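Local coordinates for periplasmic solute binding protein (Pectobacterium atrosepticum, PDB 4RY1), which probably binds a sugar in the periplasm for uptake by an ABC-type transporter, at residues 5-10 against 59-64; 115-120 against 248-253; 120-125 against 268-273. All coordinates share one frame; numbering follows the deposited sequence. Where two conformers were deposited one is given.

All three contacts are largely buried and reach one mixed beta sheet, but in different places. Contact 1 pairs two parallel strands, about 35 Å centre to centre from contact 3. Contacts 2 and 3 are neighbours, with centres about 12 Å apart. Both use strand 107-123 and share Met-120; Phe-271 of contact 3 packs on Ser-119 of contact 2. Contact 2 is the most central in the chain. Its chemistry is polar, with one aspartate gripped by backbone, hydroxyl and water. Contacts 1 and 2 each carry an arginine over a tryptophan. Contact 3 buries the least area, and relies on one backbone bond, water bridges and small apolar contacts.

Contact 1 (5-10 against 59-64); sequences IRISWW and PDVMRI. With ACT (acetate ion), chain F.
Arg-63 lays its side chain across one face of the Trp-10 indole. Its CG is anti to the backbone N (chi1 -169°), and the chain stays extended as far as NE. CD sits over the six-membered ring, 3.5 Å from its centroid, in a CH-pi contact. NE lies over the same face but nearer the rim, 3.3 Å from Trp-10 CZ2. The guanidinium is steep to the indole, with planes 71° apart. Its CZ is 4.8 Å from the six-membered ring centroid, an off-centre cation-pi contact. Trp-10 NE1 gives a weak hydrogen bond to O of a bound acetate at 3.2 Å.

Arg-6 and Asp-60 cross at about a right angle without forming a salt bridge. Asp-60 OD1 instead accepts the backbone N of Arg-6 at 2.9 Å, on the anti side of the carboxylate. OD2 bonds Ser-296. The Arg-6 guanidinium covers Pro-59, with CZ 3.7 Å from Pro-59 CA, and forms its salt bridge with Glu-38.

Ile-7 and Val-61 lie side by side, CD1 to CG1 3.8 Å. Ser-8, on the other face of the sheet, rests its OG near Pro-59 CG and bonds Tyr-45. Three backbone hydrogen bonds join the parallel strands.

Asp-60 thus extends the bonding of the strand pair into the loop with a carboxylate oxygen. Beyond the other end, Trp-42 and Trp-68 also meet Trp-10, and a glycerol lies close by. This aromatic cluster is consistent with a sugar-binding pocket.

Contact 2 (115-120 against 248-253); sequences MTSRSM and LWDSAI
Arg-118 lies over one face of the Trp-249 indole, across a non-hydrogen-bonded antiparallel pair. The guanidinium is tilted 32° from the indole plane. Its CZ lies over the five-membered ring, 3.8 Å from the centroid, a cation-pi contact. Arg-118 CG sits over the six-membered ring of the same indole in a CH-pi contact. The Arg-118 chain bends at chi2 (-77°), which places CD near the backbone of Trp-249. Arg-118 NH2 and Trp-249 NE1 are close, but both are donors, and no bond joins them.

Asp-250 holds the other half of the contact. Its OD1 accepts the hydroxyl of Thr-116, OG1 to OD1 2.8 Å. Its OD2 accepts the backbone N of Ser-117 at 3.2 Å. Both donors come from above the carboxylate plane. The backbone N of Asp-250 returns a bond to Ser-117 O at 2.9 Å. Further along, Ser-119 and Leu-248 form a hydrogen-bonded pair: Ser-119 N to Leu-248 O is 3.0 Å, and Leu-248 N to Ser-119 O is 3.1 Å.

Waters form the next shell. Water 1 donates to Asp-250 OD1 and to Met-115 O. Water 2 donates to Asp-250 OD2 and also bonds Ser-117 OG. With Thr-116 OG1 and Ser-117 N, these waters would be expected to stabilise a charged Asp-250. Water 4 joins Ser-119 OG to Leu-248 O. Ser-117 OG is bonded to Ser-284, and Arg-118 NH1 is anchored on Tyr-247 O.

Thr-116 bonds Lys-285 of strand 284-292, and Arg-118 bonds Thr-283 just before it. Helix 346-356 packs on Ser-117 and Asp-250. Helix 169-183 covers Arg-118, so the strand pair lies between helices.

Contact 3 (120-125 against 268-273); sequences MIYNKT and TGPFIT
Gly-269 and Met-120 form the one direct hydrogen bond between the segments. Gly-269 N meets Met-120 O at 2.9 Å, from above the carbonyl plane. Three waters add bridges. Water 5 accepts from Met-120 N and donates to Gly-269 O; it also lies over the centre of the Phe-271 ring. Water 6 donates a second bond to Met-120 O and bonds Thr-268 OG1 at 2.6 Å. Water 7 accepts from the Tyr-122 hydroxyl, OH to water 2.7 Å, and donates to Pro-270 O. This water lies in the plane of the tyrosine ring, at its edge.

The van der Waals contacts centre on Tyr-122. Its ring takes the place a CB would have at Gly-269, with Tyr-122 CD2 3.7 Å from Gly-269 CA. Pro-270 CD meets the ring edge, 4.2 Å from CE2. Met-120 CB lies over one ring face, toward the rim. Ile-272 CD1 touches the phenol oxygen, 3.8 Å from Tyr-122 OH. Met-120 CE also comes near Ile-272 CD1 in one of two conformers, so that contact is less certain. Tyr-134 stacks on the Tyr-122 ring, and Ile-272 also touches Trp-138 and Leu-141 of helix 138-152.

Ile-121 and Thr-268 are an antiparallel non-hydrogen-bonded pair, and both touch helix 346-356. Here the end of strand 107-123 pairs with the end of strand 266-268. The first strand runs on into helix 124-130, with Asn-123 as its N-cap. Past Thr-268 the other chain leaves the sheet as a loop. Such strand ends, leading into helices and loops, belong to the alpha/beta fold of periplasmic binding proteins.

Contact 1 (5-10 against 59-64)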
loop_
_atom_site.group_PDB
_atom_site.type_symbol
_atom_site.label_atom_id
_atom_site.label_comp_id
_atom_site.label_asym_id
_atom_site.label_seq_id
_atom_site.Cartn_x
_atom_site.Cartn_y
_atom_site.Cartn_z
ATOM N N ILE A 5 6.550 27.770 -5.900
ATOM C CA ILE A 5 5.877 26.494 -6.096
ATOM C C ILE A 5 5.386 25.918 -4.772
ATOM O O ILE A 5 6.024 26.049 -3.722
ATOM C CB ILE A 5 6.707 25.465 -6.877
ATOM C CG1 ILE A 5 7.981 25.112 -6.147
ATOM C CG2 ILE A 5 7.064 26.017 -8.260
ATOM C CD1 ILE A 5 8.719 23.946 -6.777
ATOM N N ARG A 6 4.240 25.272 -4.843
ATOM C CA ARG A 6 3.593 24.656 -3.690
ATOM C C ARG A 6 3.693 23.144 -3.819
ATOM O O ARG A 6 3.624 22.605 -4.925
ATOM C CB ARG A 6 2.114 25.025 -3.673
ATOM C CG ARG A 6 1.845 26.499 -3.440
ATOM C CD ARG A 6 0.437 26.856 -3.869
ATOM N NE ARG A 6 -0.522 26.007 -3.184
ATOM C CZ ARG A 6 -1.708 25.656 -3.675
ATOM N NH1 ARG A 6 -2.114 26.100 -4.862
ATOM N NH2 ARG A 6 -2.476 24.832 -2.983
ATOM N N ILE A 7 3.935 22.475 -2.700
ATOM C CA ILE A 7 4.031 20.988 -2.662
ATOM C C ILE A 7 3.229 20.439 -1.489
ATOM O O ILE A 7 3.366 20.918 -0.364
ATOM C CB ILE A 7 5.509 20.481 -2.621
ATOM C CG1 ILE A 7 5.551 18.962 -2.526
ATOM C CG2 ILE A 7 6.285 21.132 -1.507
ATOM C CD1 ILE A 7 6.933 18.379 -2.786
ATOM N N SER A 8 2.365 19.472 -1.779
ATOM C CA SER A 8 1.630 18.755 -0.757
ATOM C C SER A 8 2.018 17.298 -0.606
ATOM O O SER A 8 2.378 16.613 -1.574
ATOM C CB SER A 8 0.116 18.843 -0.976
ATOM O OG SER A 8 -0.342 18.145 -2.145
ATOM N N TRP A 9 1.883 16.827 0.615
ATOM C CA TRP A 9 2.043 15.410 0.918
ATOM C C TRP A 9 1.357 15.059 2.236
ATOM O O TRP A 9 0.926 15.944 2.958
ATOM C CB TRP A 9 3.544 14.996 0.964
ATOM C CG TRP A 9 4.287 15.493 2.189
ATOM C CD1 TRP A 9 4.451 14.835 3.363
ATOM C CD2 TRP A 9 4.906 16.764 2.351
ATOM N NE1 TRP A 9 5.166 15.596 4.235
ATOM C CE2 TRP A 9 5.452 16.796 3.656
ATOM C CE3 TRP A 9 5.064 17.885 1.526
ATOM C CZ2 TRP A 9 6.113 17.910 4.170
ATOM C CZ3 TRP A 9 5.726 18.990 2.036
ATOM C CH2 TRP A 9 6.269 18.984 3.344
ATOM N N TRP A 10 1.258 13.770 2.532
ATOM C CA TRP A 10 0.774 13.292 3.830
ATOM C C TRP A 10 1.825 12.407 4.472
ATOM O O TRP A 10 2.741 11.904 3.808
ATOM C CB TRP A 10 -0.520 12.477 3.702
ATOM C CG TRP A 10 -0.327 11.148 3.025
ATOM C CD1 TRP A 10 0.024 9.966 3.603
ATOM C CD2 TRP A 10 -0.441 10.889 1.638
ATOM N NE1 TRP A 10 0.154 8.997 2.664
ATOM C CE2 TRP A 10 -0.169 9.521 1.442
ATOM C CE3 TRP A 10 -0.801 11.669 0.543
ATOM C CZ2 TRP A 10 -0.197 8.937 0.188
ATOM C CZ3 TRP A 10 -0.820 11.086 -0.688
ATOM C CH2 TRP A 10 -0.534 9.742 -0.868
ATOM N N PRO A 59 -1.863 22.273 -5.418
ATOM C CA PRO A 59 -0.462 22.627 -5.474
ATOM C C PRO A 59 0.232 22.209 -6.747
ATOM O O PRO A 59 -0.233 21.346 -7.484
ATOM C CB PRO A 59 0.150 21.892 -4.290
ATOM C CG PRO A 59 -0.917 21.136 -3.618
ATOM C CD PRO A 59 -2.145 21.214 -4.447
ATOM N N ASP A 60 1.377 22.829 -6.992
ATOM C CA ASP A 60 2.177 22.531 -8.194
ATOM C C ASP A 60 2.668 21.084 -8.227
ATOM O O ASP A 60 2.727 20.470 -9.286
ATOM C CB ASP A 60 3.373 23.474 -8.290
ATOM C CG ASP A 60 2.948 24.928 -8.336
ATOM O OD1 ASP A 60 2.739 25.519 -7.261
ATOM O OD2 ASP A 60 2.745 25.428 -9.453
ATOM N N VAL A 61 3.098 20.613 -7.057
ATOM C CA VAL A 61 3.550 19.229 -6.866
ATOM C C VAL A 61 2.680 18.571 -5.808
ATOM O O VAL A 61 2.510 19.105 -4.702
ATOM C CB VAL A 61 5.029 19.133 -6.452
ATOM C CG1 VAL A 61 5.463 17.674 -6.214
ATOM C CG2 VAL A 61 5.900 19.730 -7.529
ATOM N N MET A 62 2.134 17.406 -6.155
ATOM C CA MET A 62 1.269 16.664 -5.231
ATOM C C MET A 62 1.796 15.255 -5.032
ATOM O O MET A 62 2.055 14.543 -6.003
ATOM C CB MET A 62 -0.134 16.529 -5.819
ATOM C CG MET A 62 -0.869 17.845 -6.053
ATOM S SD MET A 62 -2.177 17.795 -7.374
ATOM C CE MET A 62 -1.043 18.034 -8.780
ATOM N N ARG A 63 1.851 14.807 -3.787
ATOM C CA ARG A 63 1.914 13.360 -3.541
ATOM C C ARG A 63 0.519 12.782 -3.826
ATOM O O ARG A 63 -0.477 13.332 -3.370
ATOM C CB ARG A 63 2.325 13.026 -2.123
ATOM C CG ARG A 63 2.672 11.562 -1.883
ATOM C CD ARG A 63 2.759 11.253 -0.400
ATOM N NE ARG A 63 3.007 9.839 -0.125
ATOM C CZ ARG A 63 4.172 9.320 0.257
ATOM N NH1 ARG A 63 5.231 10.094 0.406
ATOM N NH2 ARG A 63 4.238 8.010 0.494
ATOM N N ILE A 64 0.473 11.693 -4.579
ATOM C CA ILE A 64 -0.767 11.018 -4.873
ATOM C C ILE A 64 -0.568 9.515 -4.768
ATOM O O ILE A 64 0.540 9.012 -4.928
ATOM C CB ILE A 64 -1.330 11.359 -6.258
ATOM C CG1 ILE A 64 -0.358 10.958 -7.371
ATOM C CG2 ILE A 64 -1.730 12.832 -6.356
ATOM C CD1 ILE A 64 -0.984 11.007 -8.754
HETATM C C ACT F . 2.121 5.889 4.596
HETATM O O ACT F . 1.748 7.078 4.727
HETATM O OXT ACT F . 2.887 5.596 3.664
HETATM C CH3 ACT F . 1.673 4.793 5.537
#

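Contact 2 (115-120 against 248-253)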
loop_
_atom_site.group_PDB
_atom_site.type_symbol
_atom_site.label_atom_id
_atom_site.label_comp_id
_atom_site.label_asym_id
_atom_site.label_seq_id
_atom_site.Cartn_x
_atom_site.Cartn_y
_atom_site.Cartn_z
ATOM N N MET A 115 8.609 1.799 -5.306
ATOM C CA MET A 115 7.739 0.661 -5.499
ATOM C C MET A 115 7.593 -0.008 -4.150
ATOM O O MET A 115 8.488 0.086 -3.297
ATOM C CB MET A 115 8.299 -0.285 -6.584
ATOM C CG MET A 115 8.313 0.339 -7.992
ATOM S SD MET A 115 6.712 0.946 -8.707
ATOM C CE MET A 115 5.939 -0.661 -8.903
ATOM N N THR A 116 6.488 -0.706 -3.967
ATOM C CA THR A 116 6.219 -1.429 -2.725
ATOM C C THR A 116 5.404 -2.683 -3.021
ATOM O O THR A 116 4.733 -2.778 -4.058
ATOM C CB THR A 116 5.506 -0.519 -1.698
ATOM O OG1 THR A 116 5.490 -1.145 -0.417
ATOM C CG2 THR A 116 4.080 -0.196 -2.086
ATOM N N SER A 117 5.546 -3.669 -2.142
ATOM C CA SER A 117 4.877 -4.957 -2.259
ATOM C C SER A 117 4.227 -5.300 -0.949
ATOM O O SER A 117 4.717 -4.896 0.118
ATOM C CB SER A 117 5.868 -6.058 -2.626
ATOM O OG SER A 117 6.547 -5.759 -3.831
ATOM N N ARG A 118 3.131 -6.054 -1.034
ATOM C CA ARG A 118 2.531 -6.660 0.156
ATOM C C ARG A 118 3.400 -7.843 0.621
ATOM O O ARG A 118 3.752 -8.712 -0.175
ATOM C CB ARG A 118 1.131 -7.208 -0.135
ATOM C CG ARG A 118 0.022 -6.203 -0.366
ATOM C CD ARG A 118 -0.452 -5.587 0.931
ATOM N NE ARG A 118 -1.607 -4.710 0.740
ATOM C CZ ARG A 118 -2.257 -4.086 1.708
ATOM N NH1 ARG A 118 -1.916 -4.231 2.975
ATOM N NH2 ARG A 118 -3.251 -3.266 1.396
ATOM N N SER A 119 3.724 -7.895 1.905
ATOM C CA SER A 119 4.440 -9.036 2.463
ATOM C C SER A 119 4.094 -9.184 3.941
ATOM O O SER A 119 3.527 -8.295 4.557
ATOM C CB SER A 119 5.934 -8.927 2.191
ATOM O OG SER A 119 6.479 -7.739 2.740
ATOM N N MET A 120 4.353 -10.369 4.475
ATOM C CA MET A 120 4.132 -10.615 5.888
ATOM C C MET A 120 5.243 -10.061 6.772
ATOM O O MET A 120 6.435 -10.274 6.519
ATOM C CB MET A 120 3.992 -12.108 6.133
ATOM C CG MET A 120 2.675 -12.647 5.629
ATOM S SD MET A 120 1.207 -12.015 6.482
ATOM C CE MET A 120 0.022 -13.164 5.784
ATOM N N LEU A 248 1.389 -6.178 5.187
ATOM C CA LEU A 248 1.536 -4.741 4.917
ATOM C C LEU A 248 2.190 -4.490 3.586
ATOM O O LEU A 248 3.034 -5.267 3.144
ATOM C CB LEU A 248 2.441 -4.101 5.972
ATOM C CG LEU A 248 1.952 -4.179 7.404
ATOM C CD1 LEU A 248 3.020 -3.637 8.349
ATOM C CD2 LEU A 248 0.623 -3.460 7.582
ATOM N N TRP A 249 1.888 -3.339 2.986
ATOM C CA TRP A 249 2.806 -2.791 1.985
ATOM C C TRP A 249 4.144 -2.548 2.697
ATOM O O TRP A 249 4.157 -2.013 3.813
ATOM C CB TRP A 249 2.295 -1.474 1.413
ATOM C CG TRP A 249 1.058 -1.571 0.608
ATOM C CD1 TRP A 249 -0.159 -1.020 0.902
ATOM C CD2 TRP A 249 0.906 -2.237 -0.658
ATOM N NE1 TRP A 249 -1.043 -1.306 -0.108
ATOM C CE2 TRP A 249 -0.417 -2.051 -1.066
ATOM C CE3 TRP A 249 1.774 -2.964 -1.495
ATOM C CZ2 TRP A 249 -0.912 -2.582 -2.264
ATOM C CZ3 TRP A 249 1.286 -3.487 -2.684
ATOM C CH2 TRP A 249 -0.044 -3.286 -3.059
ATOM N N ASP A 250 5.276 -2.854 2.063
ATOM C CA ASP A 250 6.549 -2.602 2.766
ATOM C C ASP A 250 6.745 -1.109 3.093
ATOM O O ASP A 250 7.442 -0.767 4.044
ATOM C CB ASP A 250 7.782 -3.272 2.120
ATOM C CG ASP A 250 7.966 -2.936 0.659
ATOM O OD1 ASP A 250 8.085 -1.730 0.345
ATOM O OD2 ASP A 250 8.034 -3.876 -0.176
ATOM N N SER A 251 6.066 -0.236 2.338
ATOM C CA SER A 251 6.084 1.218 2.589
ATOM C C SER A 251 5.363 1.620 3.889
ATOM O O SER A 251 5.460 2.768 4.326
ATOM C CB SER A 251 5.452 1.940 1.396
ATOM O OG SER A 251 4.112 1.545 1.232
ATOM N N ALA A 252 4.650 0.679 4.502
ATOM C CA ALA A 252 3.962 0.912 5.781
ATOM C C ALA A 252 4.717 0.365 6.990
ATOM O O ALA A 252 4.305 0.547 8.128
ATOM C CB ALA A 252 2.585 0.265 5.747
ATOM N N ILE A 253 5.797 -0.357 6.741
ATOM C CA ILE A 253 6.546 -0.977 7.840
ATOM C C ILE A 253 6.984 0.038 8.896
ATOM O O ILE A 253 6.828 -0.226 10.078
ATOM C CB ILE A 253 7.747 -1.777 7.290
ATOM C CG1 ILE A 253 7.233 -3.040 6.579
ATOM C CG2 ILE A 253 8.745 -2.104 8.397
ATOM C CD1 ILE A 253 8.291 -3.748 5.751
HETATM O O HOH W 1 9.408 0.606 -0.668
HETATM O O HOH W 2 8.553 -4.130 -2.989
HETATM O O HOH W 3 7.760 -6.493 0.638
HETATM O O HOH W 4 5.671 -5.430 4.298
#

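Contact 3 (120-125 against 268-273)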
loop_
_atom_site.group_PDB
_atom_site.type_symbol
_atom_site.label_atom_id
_atom_site.label_comp_id
_atom_site.label_asym_id
_atom_site.label_seq_id
_atom_site.Cartn_x
_atom_site.Cartn_y
_atom_site.Cartn_z
ATOM N N MET A 120 4.353 -10.369 4.475
ATOM C CA MET A 120 4.132 -10.615 5.888
ATOM C C MET A 120 5.243 -10.061 6.772
ATOM O O MET A 120 6.435 -10.274 6.519
ATOM C CB MET A 120 3.992 -12.108 6.133
ATOM C CG MET A 120 2.675 -12.647 5.629
ATOM S SD MET A 120 1.207 -12.015 6.482
ATOM C CE MET A 120 0.022 -13.164 5.784
ATOM N N ILE A 121 4.834 -9.400 7.842
ATOM C CA ILE A 121 5.712 -8.938 8.902
ATOM C C ILE A 121 5.208 -9.688 10.141
ATOM O O ILE A 121 4.032 -9.623 10.468
ATOM C CB ILE A 121 5.630 -7.411 9.092
ATOM C CG1 ILE A 121 6.047 -6.714 7.802
ATOM C CG2 ILE A 121 6.482 -6.975 10.276
ATOM C CD1 ILE A 121 7.524 -6.811 7.547
ATOM N N TYR A 122 6.094 -10.410 10.815
ATOM C CA TYR A 122 5.727 -11.225 11.955
ATOM C C TYR A 122 6.467 -10.806 13.204
ATOM O O TYR A 122 7.611 -10.355 13.140
ATOM C CB TYR A 122 6.032 -12.696 11.674
ATOM C CG TYR A 122 5.214 -13.369 10.603
ATOM C CD1 TYR A 122 3.813 -13.348 10.640
ATOM C CD2 TYR A 122 5.832 -14.098 9.574
ATOM C CE1 TYR A 122 3.059 -14.025 9.688
ATOM C CE2 TYR A 122 5.082 -14.772 8.617
ATOM C CZ TYR A 122 3.705 -14.734 8.660
ATOM O OH TYR A 122 2.944 -15.425 7.730
ATOM N N ASN A 123 5.806 -11.015 14.340
ATOM C CA ASN A 123 6.400 -10.818 15.654
ATOM C C ASN A 123 7.058 -12.130 16.070
ATOM O O ASN A 123 6.399 -13.100 16.471
ATOM C CB ASN A 123 5.357 -10.403 16.687
ATOM C CG ASN A 123 5.986 -10.025 18.016
ATOM O OD1 ASN A 123 6.904 -10.706 18.478
ATOM N ND2 ASN A 123 5.530 -8.926 18.616
ATOM N N LYS A 124 8.371 -12.146 15.935
ATOM C CA LYS A 124 9.149 -13.370 16.163
ATOM C C LYS A 124 8.910 -13.978 17.545
ATOM O O LYS A 124 8.776 -15.194 17.700
ATOM C CB LYS A 124 10.634 -13.078 15.999
ATOM C CG LYS A 124 11.530 -14.268 16.315
ATOM C CD LYS A 124 13.006 -13.886 16.199
ATOM C CE LYS A 124 13.947 -14.851 16.898
ATOM N NZ LYS A 124 13.848 -16.199 16.292
ATOM N N THR A 125 8.878 -13.115 18.546
ATOM C CA THR A 125 8.750 -13.554 19.939
ATOM C C THR A 125 7.469 -14.362 20.129
ATOM O O THR A 125 7.460 -15.454 20.690
ATOM C CB THR A 125 8.786 -12.354 20.896
ATOM O OG1 THR A 125 9.983 -11.607 20.656
ATOM C CG2 THR A 125 8.758 -12.790 22.364
ATOM N N THR A 268 10.583 -10.097 8.432
ATOM C CA THR A 268 9.977 -10.420 7.154
ATOM C C THR A 268 9.717 -11.938 7.098
ATOM O O THR A 268 10.579 -12.728 7.466
ATOM C CB THR A 268 10.858 -9.933 5.972
ATOM O OG1 THR A 268 10.168 -10.129 4.732
ATOM C CG2 THR A 268 12.187 -10.647 5.927
ATOM N N GLY A 269 8.516 -12.320 6.679
ATOM C CA GLY A 269 8.078 -13.716 6.646
ATOM C C GLY A 269 7.942 -14.283 5.235
ATOM O O GLY A 269 7.844 -13.545 4.263
ATOM N N PRO A 270 7.925 -15.614 5.105
ATOM C CA PRO A 270 7.777 -16.228 3.788
ATOM C C PRO A 270 6.544 -15.785 3.022
ATOM O O PRO A 270 5.515 -15.453 3.597
ATOM C CB PRO A 270 7.687 -17.724 4.108
ATOM C CG PRO A 270 8.300 -17.859 5.449
ATOM C CD PRO A 270 7.931 -16.613 6.176
ATOM N N PHE A 271 6.692 -15.793 1.700
ATOM C CA PHE A 271 5.590 -15.532 0.808
ATOM C C PHE A 271 4.740 -16.787 0.682
ATOM O O PHE A 271 5.093 -17.744 -0.005
ATOM C CB PHE A 271 6.095 -15.043 -0.538
ATOM C CG PHE A 271 6.597 -13.638 -0.473
ATOM C CD1 PHE A 271 7.864 -13.371 -0.000
ATOM C CD2 PHE A 271 5.795 -12.596 -0.823
ATOM C CE1 PHE A 271 8.335 -12.079 0.100
ATOM C CE2 PHE A 271 6.250 -11.289 -0.705
ATOM C CZ PHE A 271 7.530 -11.034 -0.268
ATOM N N ILE A 272 3.607 -16.760 1.359
ATOM C CA ILE A 272 2.742 -17.935 1.467
ATOM C C ILE A 272 2.224 -18.306 0.078
ATOM O O ILE A 272 1.664 -17.481 -0.637
ATOM C CB ILE A 272 1.571 -17.696 2.440
ATOM C CG1 ILE A 272 2.129 -17.302 3.817
ATOM C CG2 ILE A 272 0.693 -18.942 2.541
ATOM C CD1 ILE A 272 1.072 -16.807 4.776
ATOM N N THR A 273 2.373 -19.571 -0.280
ATOM C CA THR A 273 2.024 -20.022 -1.632
ATOM C C THR A 273 1.353 -21.390 -1.624
ATOM O O THR A 273 1.678 -22.245 -0.805
ATOM C CB THR A 273 3.278 -20.079 -2.518
ATOM O OG1 THR A 273 3.966 -18.822 -2.446
ATOM C CG2 THR A 273 2.939 -20.327 -3.954
HETATM O O HOH W 5 5.733 -12.403 2.787
HETATM O O HOH W 6 8.003 -8.651 4.810
HETATM O O HOH W 7 4.647 -16.532 5.999
#